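Local atomic coordinates of tyrosine specific protein phosphatase, putative (Trypanosoma brucei, PDB entry 3M4U), a protein that acts as a life cycle switch of the parasite and dephosphorylates the nucleolar protein NOPP44/46, consistent with protein tyrosine phosphatase activity. Residues E108-K113 / L177-P182; V115-M120 / K217-T222; L170-R175 / F209-S214. All coordinates share one frame; numbering follows the deposited sequence.

Interaction 1 (E108-K113 / L177-P182); sequences ETLSEK and LVIHVP
Leu110, Ser111, Ile179 and Val181 meet with no flat group between them: aliphatic carbons and one serine hydroxyl make the contact. Leu110 and Ile179 cross at about a right angle. CD1 of Ile179 reaches the base of the leucine, with Leu110 CB 3.4 Å from Ile179 CD1. Ile179 CD1 also lies 3.8 Å from Leu110 CD1. The extended chi2 of Ile179 (171°) carries CD1 outward to the helix. On its other branch, Ile179 CG2 lies 4.1 Å from Ser111 CB. Just past the end of the strand, Val181 turns its CG2 to the helix. Val181 CG2 sits 3.5 Å from Ser111 CB and lies beside the serine hydroxyl. It touches Glu108, one turn earlier in the helix, more loosely, at CA.

The polar part runs through one water. Ser111 OG stands anti to its backbone N (chi1 178°) and donates to the water at 2.8 Å. The same water accepts from Val181 N at 3.0 Å and donates to Ile179 O. It therefore ties the serine to the backbone where the strand ends. The carboxylate of Glu108 is engaged away from this contact, in a salt bridge with Arg75.

Helix 103-112 lies here against the end of strand 172-180. That strand pairs antiparallel with strands 154-158 and 187-194, and both extend the contact. Ile154 touches Glu108 and Ile179, Val189 touches Ile179, and His187 touches Ser111. Thr109 packs instead on Tyr62 of strand 61-62.

Interaction 2 (V115-M120 / K217-T222); sequences VDLVVM and KNCVTT
Asp116 and Leu117 meet Thr221 and Cys219 at the return leg of a beta-alpha-beta crossover. The crossover leaves strand 187-194, passes through helix 206-217 and returns in strand 225-228. Strand 117-120 lies between those two strands and is parallel to both. In this phosphatase family the returning strand leads into the phosphate-binding P-loop.

Asp116 has the most surface buried by the contact. Its side chain and that of Thr221 slide past each other in opposite directions. Thr221 OG1, anti to its backbone N (chi1 -179°), donates to Asp116 OD2 at 2.8 Å. It meets the anti side of that oxygen, 29° out of the carboxylate plane. Thr221 OG1 in turn accepts from Ser223 N, which ties the hydroxyl to its own loop.

Cys219 and Leu117 form the apolar half. The sulfur points at the base of the leucine, with Cys219 SG 4.1 Å from Leu117 CB. Val192 and Ile225 of the flanking strands also touch Leu117.

Two waters bridge the polar half. One accepts from Asp116 N at 2.9 Å and donates to Thr221 OG1. The other donates to Asp116 OD2 at 2.8 Å and accepts from Thr222 N at 2.7 Å.

Interaction 3 (L170-R175 / F209-S214); sequences LDIVRR and FDELLS
Arg174 and Glu211 form a salt bridge from strand to helix. Arg174 NH2 donates to Glu211 OE2 at 2.7 Å. The bond is bent, with an angle of 138° at the hydrogen. The acceptor uses its anti lone pair and lies near the guanidinium plane, at the edge of the group. One N-H meets one oxygen, and the guanidinium and carboxylate planes are turned 63° apart, unlike a flat two-pronged pairing. A water accepts from Arg174 NH1 at 2.6 Å. Its further bond to Glu211 OE2 is weak. Both charged residues also touch a crystal neighbour, which may influence their pose.

The arginine chain is extended from CG to NE and spans the distance to the helix. The glutamate is bent at chi2 (65°). Its CB and CG face two hydrophobic tips. Leu170 CD1 lies 3.9 Å from Glu211 CB, and Ile172 CD1 lies 3.9 Å from Glu211 CG. Ile172 CD1 also meets Leu212 CD2 at 4.1 Å. The charged end is thus carried on an aliphatic stem that packs with the strand.

A G1 beta bulge, with Asp171 and Ile172 facing Asp167, lies where strand 172-180 begins. Leu170 O accepts from Ser208 OG near the start of helix 206-217. Strand segment 172-175 and helix segment 209-214 run in roughly the same direction. Tyr194 of the adjacent strand 187-194 touches Ile172 and Leu212. On another side of the helix, Phe209 and Leu213 pack on helix 234-250, and Phe209 also reaches helix 277-290.

In the fold
All three contacts involve the large mixed sheet of the phosphatase fold. Interactions 1 and 3 use the two ends of strand 172-180, with centres about 23 Å apart. The centre of interaction 2 lies about 15 Å from that of interaction 1 and about 12 Å from that of interaction 3. Helix 103-112 is followed, after a short loop, by strand 117-120; Leu110 O and Val115 N, 3.0 Å apart, probably form a hydrogen bond there. Helix 206-217 leads from interaction 3 into the loop of interaction 2. The chain runs 108-113, 115-120, 170-175, 177-182, 209-214, 217-222. Interaction 3 is nested within interaction 2, and interaction 1 crosses both. Distant parts of the catalytic-domain sequence are thereby joined around one sheet.

Interaction 1 (E108-K113 / L177-P182)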
loop_
_atom_site.group_PDB
_atom_site.type_symbol
_atom_site.label_atom_id
_atom_site.label_comp_id
_atom_site.label_asym_id
_atom_site.label_seq_id
_atom_site.Cartn_x
_atom_site.Cartn_y
_atom_site.Cartn_z
ATOM N N GLU A 108 8.804 -14.123 -5.645
ATOM C CA GLU A 108 8.813 -14.624 -7.020
ATOM C C GLU A 108 8.114 -13.625 -7.918
ATOM O O GLU A 108 8.535 -13.361 -9.045
ATOM C CB GLU A 108 8.113 -15.981 -7.141
ATOM C CG GLU A 108 7.575 -16.234 -8.549
ATOM C CD GLU A 108 7.115 -17.672 -8.784
ATOM O OE1 GLU A 108 6.956 -18.430 -7.794
ATOM O OE2 GLU A 108 6.905 -18.036 -9.970
ATOM N N THR A 109 7.036 -13.066 -7.393
ATOM C CA THR A 109 6.242 -12.133 -8.155
ATOM C C THR A 109 7.048 -10.873 -8.445
ATOM O O THR A 109 7.117 -10.412 -9.589
ATOM C CB THR A 109 4.926 -11.835 -7.428
ATOM O OG1 THR A 109 4.105 -13.011 -7.468
ATOM C CG2 THR A 109 4.192 -10.706 -8.107
ATOM N N LEU A 110 7.693 -10.338 -7.416
ATOM C CA LEU A 110 8.537 -9.175 -7.620
ATOM C C LEU A 110 9.534 -9.428 -8.774
ATOM O O LEU A 110 9.783 -8.539 -9.596
ATOM C CB LEU A 110 9.272 -8.795 -6.328
ATOM C CG LEU A 110 8.473 -8.592 -5.038
ATOM C CD1 LEU A 110 9.396 -8.124 -3.923
ATOM C CD2 LEU A 110 7.339 -7.592 -5.232
ATOM N N SER A 111 10.090 -10.638 -8.845
ATOM C CA SER A 111 11.043 -10.965 -9.908
ATOM C C SER A 111 10.335 -11.179 -11.237
ATOM O O SER A 111 10.665 -10.548 -12.245
ATOM C CB SER A 111 11.870 -12.203 -9.544
ATOM O OG SER A 111 12.757 -12.553 -10.593
ATOM N N GLU A 112 9.351 -12.068 -11.224
ATOM C CA GLU A 112 8.556 -12.369 -12.407
ATOM C C GLU A 112 7.991 -11.103 -13.071
ATOM O O GLU A 112 8.146 -10.910 -14.277
ATOM C CB GLU A 112 7.449 -13.376 -12.042
ATOM C CG GLU A 112 6.185 -13.305 -12.912
ATOM C CD GLU A 112 6.298 -14.054 -14.238
ATOM O OE1 GLU A 112 5.302 -14.707 -14.625
ATOM O OE2 GLU A 112 7.366 -13.990 -14.894
ATOM N N LYS A 113 7.360 -10.232 -12.284
ATOM C CA LYS A 113 6.747 -9.006 -12.821
ATOM C C LYS A 113 7.711 -7.816 -12.900
ATOM O O LYS A 113 7.335 -6.731 -13.324
ATOM C CB LYS A 113 5.514 -8.622 -12.000
ATOM C CG LYS A 113 4.468 -9.717 -11.920
ATOM C CD LYS A 113 3.830 -9.958 -13.276
ATOM C CE LYS A 113 2.737 -11.018 -13.170
ATOM N NZ LYS A 113 2.259 -11.460 -14.516
ATOM N N LEU A 177 17.604 -4.398 -2.821
ATOM C CA LEU A 177 17.672 -5.840 -2.640
ATOM C C LEU A 177 17.872 -6.530 -3.967
ATOM O O LEU A 177 17.566 -5.968 -5.018
ATOM C CB LEU A 177 16.376 -6.359 -2.018
ATOM C CG LEU A 177 15.968 -5.716 -0.697
ATOM C CD1 LEU A 177 14.579 -6.165 -0.291
ATOM C CD2 LEU A 177 16.967 -6.049 0.385
ATOM N N VAL A 178 18.378 -7.756 -3.919
ATOM C CA VAL A 178 18.396 -8.591 -5.110
ATOM C C VAL A 178 17.672 -9.913 -4.835
ATOM O O VAL A 178 17.940 -10.594 -3.837
ATOM C CB VAL A 178 19.831 -8.836 -5.636
ATOM C CG1 VAL A 178 19.784 -9.304 -7.081
ATOM C CG2 VAL A 178 20.672 -7.569 -5.524
ATOM N N ILE A 179 16.739 -10.247 -5.723
ATOM C CA ILE A 179 15.979 -11.489 -5.642
ATOM C C ILE A 179 16.501 -12.475 -6.673
ATOM O O ILE A 179 16.561 -12.156 -7.865
ATOM C CB ILE A 179 14.476 -11.275 -5.960
ATOM C CG1 ILE A 179 13.837 -10.222 -5.049
ATOM C CG2 ILE A 179 13.700 -12.590 -5.844
ATOM C CD1 ILE A 179 12.417 -9.836 -5.506
ATOM N N HIS A 180 16.858 -13.676 -6.224
ATOM C CA HIS A 180 17.375 -14.700 -7.133
ATOM C C HIS A 180 16.439 -15.902 -7.234
ATOM O O HIS A 180 16.433 -16.763 -6.361
ATOM C CB HIS A 180 18.753 -15.179 -6.679
ATOM C CG HIS A 180 19.730 -14.075 -6.415
ATOM N ND1 HIS A 180 19.745 -13.359 -5.237
ATOM C CD2 HIS A 180 20.751 -13.589 -7.163
ATOM C CE1 HIS A 180 20.723 -12.471 -5.274
ATOM N NE2 HIS A 180 21.349 -12.591 -6.433
ATOM N N VAL A 181 15.649 -15.945 -8.302
ATOM C CA VAL A 181 14.716 -17.041 -8.541
ATOM C C VAL A 181 15.398 -18.091 -9.401
ATOM O O VAL A 181 15.901 -17.776 -10.485
ATOM C CB VAL A 181 13.467 -16.542 -9.296
ATOM C CG1 VAL A 181 12.513 -17.696 -9.609
ATOM C CG2 VAL A 181 12.771 -15.445 -8.503
ATOM N N PRO A 182 15.428 -19.343 -8.927
ATOM C CA PRO A 182 16.143 -20.403 -9.650
ATOM C C PRO A 182 15.667 -20.515 -11.094
ATOM O O PRO A 182 14.465 -20.672 -11.335
ATOM C CB PRO A 182 15.774 -21.668 -8.870
ATOM C CG PRO A 182 15.458 -21.181 -7.490
ATOM C CD PRO A 182 14.812 -19.834 -7.682
HETATM O O HOH W 1 15.313 -13.332 -9.682
#

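Interaction 2 (V115-M120 / K217-T222)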
loop_
_atom_site.group_PDB
_atom_site.type_symbol
_atom_site.label_atom_id
_atom_site.label_comp_id
_atom_site.label_asym_id
_atom_site.label_seq_id
_atom_site.Cartn_x
_atom_site.Cartn_y
_atom_site.Cartn_z
ATOM N N VAL A 115 9.059 -5.835 -10.679
ATOM C CA VAL A 115 8.623 -4.700 -9.884
ATOM C C VAL A 115 9.868 -3.965 -9.378
ATOM O O VAL A 115 10.749 -4.574 -8.769
ATOM C CB VAL A 115 7.721 -5.178 -8.722
ATOM C CG1 VAL A 115 7.465 -4.055 -7.742
ATOM C CG2 VAL A 115 6.414 -5.742 -9.275
ATOM N N ASP A 116 9.958 -2.665 -9.669
ATOM C CA ASP A 116 11.152 -1.880 -9.317
ATOM C C ASP A 116 11.055 -1.274 -7.918
ATOM O O ASP A 116 12.065 -1.122 -7.220
ATOM C CB ASP A 116 11.407 -0.781 -10.351
ATOM C CG ASP A 116 11.656 -1.335 -11.748
ATOM O OD1 ASP A 116 12.439 -2.310 -11.882
ATOM O OD2 ASP A 116 11.062 -0.797 -12.711
ATOM N N LEU A 117 9.832 -0.948 -7.507
ATOM C CA LEU A 117 9.620 -0.345 -6.204
ATOM C C LEU A 117 8.579 -1.097 -5.375
ATOM O O LEU A 117 7.496 -1.426 -5.862
ATOM C CB LEU A 117 9.211 1.119 -6.363
ATOM C CG LEU A 117 8.987 1.922 -5.080
ATOM C CD1 LEU A 117 10.249 1.940 -4.211
ATOM C CD2 LEU A 117 8.537 3.336 -5.415
ATOM N N VAL A 118 8.939 -1.369 -4.123
ATOM C CA VAL A 118 8.027 -1.900 -3.111
ATOM C C VAL A 118 7.962 -0.964 -1.914
ATOM O O VAL A 118 8.995 -0.653 -1.326
ATOM C CB VAL A 118 8.513 -3.241 -2.574
ATOM C CG1 VAL A 118 7.867 -3.518 -1.210
ATOM C CG2 VAL A 118 8.223 -4.343 -3.592
ATOM N N VAL A 119 6.759 -0.518 -1.554
ATOM C CA VAL A 119 6.574 0.337 -0.379
ATOM C C VAL A 119 5.849 -0.413 0.744
ATOM O O VAL A 119 4.784 -1.009 0.518
ATOM C CB VAL A 119 5.820 1.662 -0.735
ATOM C CG1 VAL A 119 5.794 2.617 0.465
ATOM C CG2 VAL A 119 6.478 2.357 -1.934
ATOM N N MET A 120 6.448 -0.402 1.938
ATOM C CA MET A 120 5.933 -1.125 3.109
ATOM C C MET A 120 5.568 -0.138 4.222
ATOM O O MET A 120 6.443 0.595 4.728
ATOM C CB MET A 120 6.985 -2.117 3.621
ATOM C CG MET A 120 6.655 -2.836 4.940
ATOM S SD MET A 120 7.887 -4.115 5.308
ATOM C CE MET A 120 7.251 -4.882 6.800
ATOM N N LYS A 217 6.077 9.266 -7.021
ATOM C CA LYS A 217 5.954 10.116 -8.199
ATOM C C LYS A 217 7.232 10.149 -9.031
ATOM O O LYS A 217 7.180 10.156 -10.266
ATOM C CB LYS A 217 5.547 11.534 -7.785
ATOM C CG LYS A 217 5.525 12.531 -8.922
ATOM C CD LYS A 217 4.755 13.799 -8.545
ATOM C CE LYS A 217 5.083 14.949 -9.500
ATOM N NZ LYS A 217 5.105 14.504 -10.931
ATOM N N ASN A 218 8.375 10.145 -8.350
ATOM C CA ASN A 218 9.670 10.246 -9.017
ATOM C C ASN A 218 10.283 8.905 -9.452
ATOM O O ASN A 218 11.445 8.839 -9.878
ATOM C CB ASN A 218 10.645 11.025 -8.134
ATOM C CG ASN A 218 10.213 12.476 -7.934
ATOM O OD1 ASN A 218 9.478 13.034 -8.753
ATOM N ND2 ASN A 218 10.658 13.087 -6.837
ATOM N N CYS A 219 9.494 7.837 -9.354
ATOM C CA CYS A 219 9.946 6.507 -9.762
ATOM C C CYS A 219 9.766 6.276 -11.261
ATOM O O CYS A 219 8.647 6.323 -11.772
ATOM C CB CYS A 219 9.178 5.427 -8.992
ATOM S SG CYS A 219 9.626 3.728 -9.458
ATOM N N VAL A 220 10.853 6.011 -11.972
ATOM C CA VAL A 220 10.704 5.575 -13.357
ATOM C C VAL A 220 10.565 4.058 -13.420
ATOM O O VAL A 220 11.447 3.319 -12.957
ATOM C CB VAL A 220 11.861 6.037 -14.249
ATOM C CG1 VAL A 220 11.770 7.544 -14.479
ATOM C CG2 VAL A 220 13.198 5.640 -13.630
ATOM N N THR A 221 9.446 3.607 -13.983
ATOM C CA THR A 221 9.115 2.190 -14.034
ATOM C C THR A 221 7.954 1.884 -14.987
ATOM O O THR A 221 7.053 2.697 -15.192
ATOM C CB THR A 221 8.784 1.615 -12.630
ATOM O OG1 THR A 221 8.480 0.217 -12.751
ATOM C CG2 THR A 221 7.585 2.359 -11.991
ATOM N N THR A 222 7.997 0.692 -15.563
ATOM C CA THR A 222 6.985 0.249 -16.501
ATOM C C THR A 222 6.176 -0.866 -15.847
ATOM O O THR A 222 5.275 -1.438 -16.454
ATOM C CB THR A 222 7.642 -0.251 -17.807
ATOM O OG1 THR A 222 8.498 -1.367 -17.521
ATOM C CG2 THR A 222 8.479 0.864 -18.429
HETATM O O HOH W 2 7.659 -0.947 -9.942
HETATM O O HOH W 3 10.507 -0.398 -15.461
#

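Interaction 3 (L170-R175 / F209-S214)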
loop_
_atom_site.group_PDB
_atom_site.type_symbol
_atom_site.label_atom_id
_atom_site.label_comp_id
_atom_site.label_asym_id
_atom_site.label_seq_id
_atom_site.Cartn_x
_atom_site.Cartn_y
_atom_site.Cartn_z
ATOM N N LEU A 170 12.599 10.886 9.354
ATOM C CA LEU A 170 11.381 10.543 8.639
ATOM C C LEU A 170 10.936 9.101 8.918
ATOM O O LEU A 170 9.868 8.682 8.470
ATOM C CB LEU A 170 11.555 10.788 7.139
ATOM C CG LEU A 170 11.875 12.230 6.728
ATOM C CD1 LEU A 170 11.936 12.312 5.220
ATOM C CD2 LEU A 170 10.853 13.247 7.294
ATOM N N ASP A 171 11.749 8.357 9.667
ATOM C CA ASP A 171 11.455 6.949 9.951
ATOM C C ASP A 171 11.240 6.127 8.671
ATOM O O ASP A 171 10.290 5.333 8.569
ATOM C CB ASP A 171 10.236 6.833 10.855
ATOM C CG ASP A 171 10.612 6.616 12.297
ATOM O OD1 ASP A 171 11.817 6.431 12.568
ATOM O OD2 ASP A 171 9.702 6.613 13.155
ATOM N N ILE A 172 12.143 6.327 7.712
ATOM C CA ILE A 172 12.087 5.669 6.424
ATOM C C ILE A 172 13.413 4.971 6.134
ATOM O O ILE A 172 14.461 5.612 6.083
ATOM C CB ILE A 172 11.755 6.682 5.299
ATOM C CG1 ILE A 172 10.348 7.249 5.504
ATOM C CG2 ILE A 172 11.933 6.064 3.906
ATOM C CD1 ILE A 172 9.976 8.397 4.590
ATOM N N VAL A 173 13.353 3.651 5.965
ATOM C CA VAL A 173 14.492 2.855 5.526
ATOM C C VAL A 173 14.383 2.525 4.039
ATOM O O VAL A 173 13.320 2.125 3.562
ATOM C CB VAL A 173 14.565 1.510 6.275
ATOM C CG1 VAL A 173 15.923 0.840 6.030
ATOM C CG2 VAL A 173 14.312 1.717 7.759
ATOM N N ARG A 174 15.482 2.690 3.310
ATOM C CA ARG A 174 15.549 2.228 1.930
ATOM C C ARG A 174 16.452 0.993 1.876
ATOM O O ARG A 174 17.584 1.029 2.372
ATOM C CB ARG A 174 16.085 3.320 1.002
ATOM C CG ARG A 174 15.268 4.611 0.990
ATOM C CD ARG A 174 15.965 5.677 0.149
ATOM N NE ARG A 174 15.043 6.690 -0.361
ATOM C CZ ARG A 174 14.565 7.688 0.371
ATOM N NH1 ARG A 174 14.907 7.796 1.649
ATOM N NH2 ARG A 174 13.735 8.560 -0.168
ATOM N N ARG A 175 15.933 -0.099 1.308
ATOM C CA ARG A 175 16.690 -1.339 1.187
ATOM C C ARG A 175 16.788 -1.807 -0.260
ATOM O O ARG A 175 15.857 -2.411 -0.793
ATOM C CB ARG A 175 16.083 -2.440 2.061
ATOM C CG ARG A 175 16.161 -2.169 3.565
ATOM C CD ARG A 175 15.590 -3.337 4.377
ATOM N NE ARG A 175 15.546 -3.078 5.820
ATOM C CZ ARG A 175 14.464 -2.668 6.486
ATOM N NH1 ARG A 175 14.515 -2.466 7.802
ATOM N NH2 ARG A 175 13.326 -2.464 5.847
ATOM N N PHE A 209 5.087 11.408 5.116
ATOM C CA PHE A 209 4.037 11.096 4.157
ATOM C C PHE A 209 4.377 11.683 2.797
ATOM O O PHE A 209 4.227 11.023 1.764
ATOM C CB PHE A 209 2.690 11.620 4.645
ATOM C CG PHE A 209 1.513 11.013 3.935
ATOM C CD1 PHE A 209 1.378 9.627 3.844
ATOM C CD2 PHE A 209 0.532 11.822 3.362
ATOM C CE1 PHE A 209 0.285 9.055 3.184
ATOM C CE2 PHE A 209 -0.563 11.255 2.701
ATOM C CZ PHE A 209 -0.681 9.863 2.614
ATOM N N ASP A 210 4.845 12.928 2.815
ATOM C CA ASP A 210 5.216 13.639 1.600
ATOM C C ASP A 210 6.428 13.022 0.919
ATOM O O ASP A 210 6.487 12.955 -0.301
ATOM C CB ASP A 210 5.505 15.107 1.907
ATOM C CG ASP A 210 4.249 15.900 2.189
ATOM O OD1 ASP A 210 3.134 15.354 1.984
ATOM O OD2 ASP A 210 4.381 17.075 2.612
ATOM N N GLU A 211 7.408 12.593 1.697
ATOM C CA GLU A 211 8.543 11.919 1.103
ATOM C C GLU A 211 8.062 10.668 0.360
ATOM O O GLU A 211 8.468 10.416 -0.782
ATOM C CB GLU A 211 9.605 11.582 2.158
ATOM C CG GLU A 211 10.807 10.801 1.607
ATOM C CD GLU A 211 11.633 11.583 0.594
ATOM O OE1 GLU A 211 11.271 12.741 0.268
ATOM O OE2 GLU A 211 12.652 11.038 0.122
ATOM N N LEU A 212 7.161 9.909 0.980
ATOM C CA LEU A 212 6.672 8.693 0.338
ATOM C C LEU A 212 6.025 9.017 -0.995
ATOM O O LEU A 212 6.321 8.387 -2.015
ATOM C CB LEU A 212 5.680 7.942 1.227
ATOM C CG LEU A 212 6.256 7.367 2.519
ATOM C CD1 LEU A 212 5.139 6.804 3.399
ATOM C CD2 LEU A 212 7.325 6.303 2.199
ATOM N N LEU A 213 5.134 9.999 -0.980
ATOM C CA LEU A 213 4.430 10.391 -2.191
ATOM C C LEU A 213 5.435 10.804 -3.236
ATOM O O LEU A 213 5.268 10.505 -4.413
ATOM C CB LEU A 213 3.467 11.531 -1.890
ATOM C CG LEU A 213 2.275 11.058 -1.065
ATOM C CD1 LEU A 213 1.585 12.211 -0.324
ATOM C CD2 LEU A 213 1.281 10.279 -1.950
ATOM N N SER A 214 6.498 11.471 -2.793
ATOM C CA SER A 214 7.533 11.961 -3.699
ATOM C C SER A 214 8.320 10.795 -4.305
ATOM O O SER A 214 8.632 10.776 -5.501
ATOM C CB SER A 214 8.464 12.948 -2.966
ATOM O OG SER A 214 9.712 13.078 -3.640
HETATM O O HOH W 4 14.220 9.877 2.977
#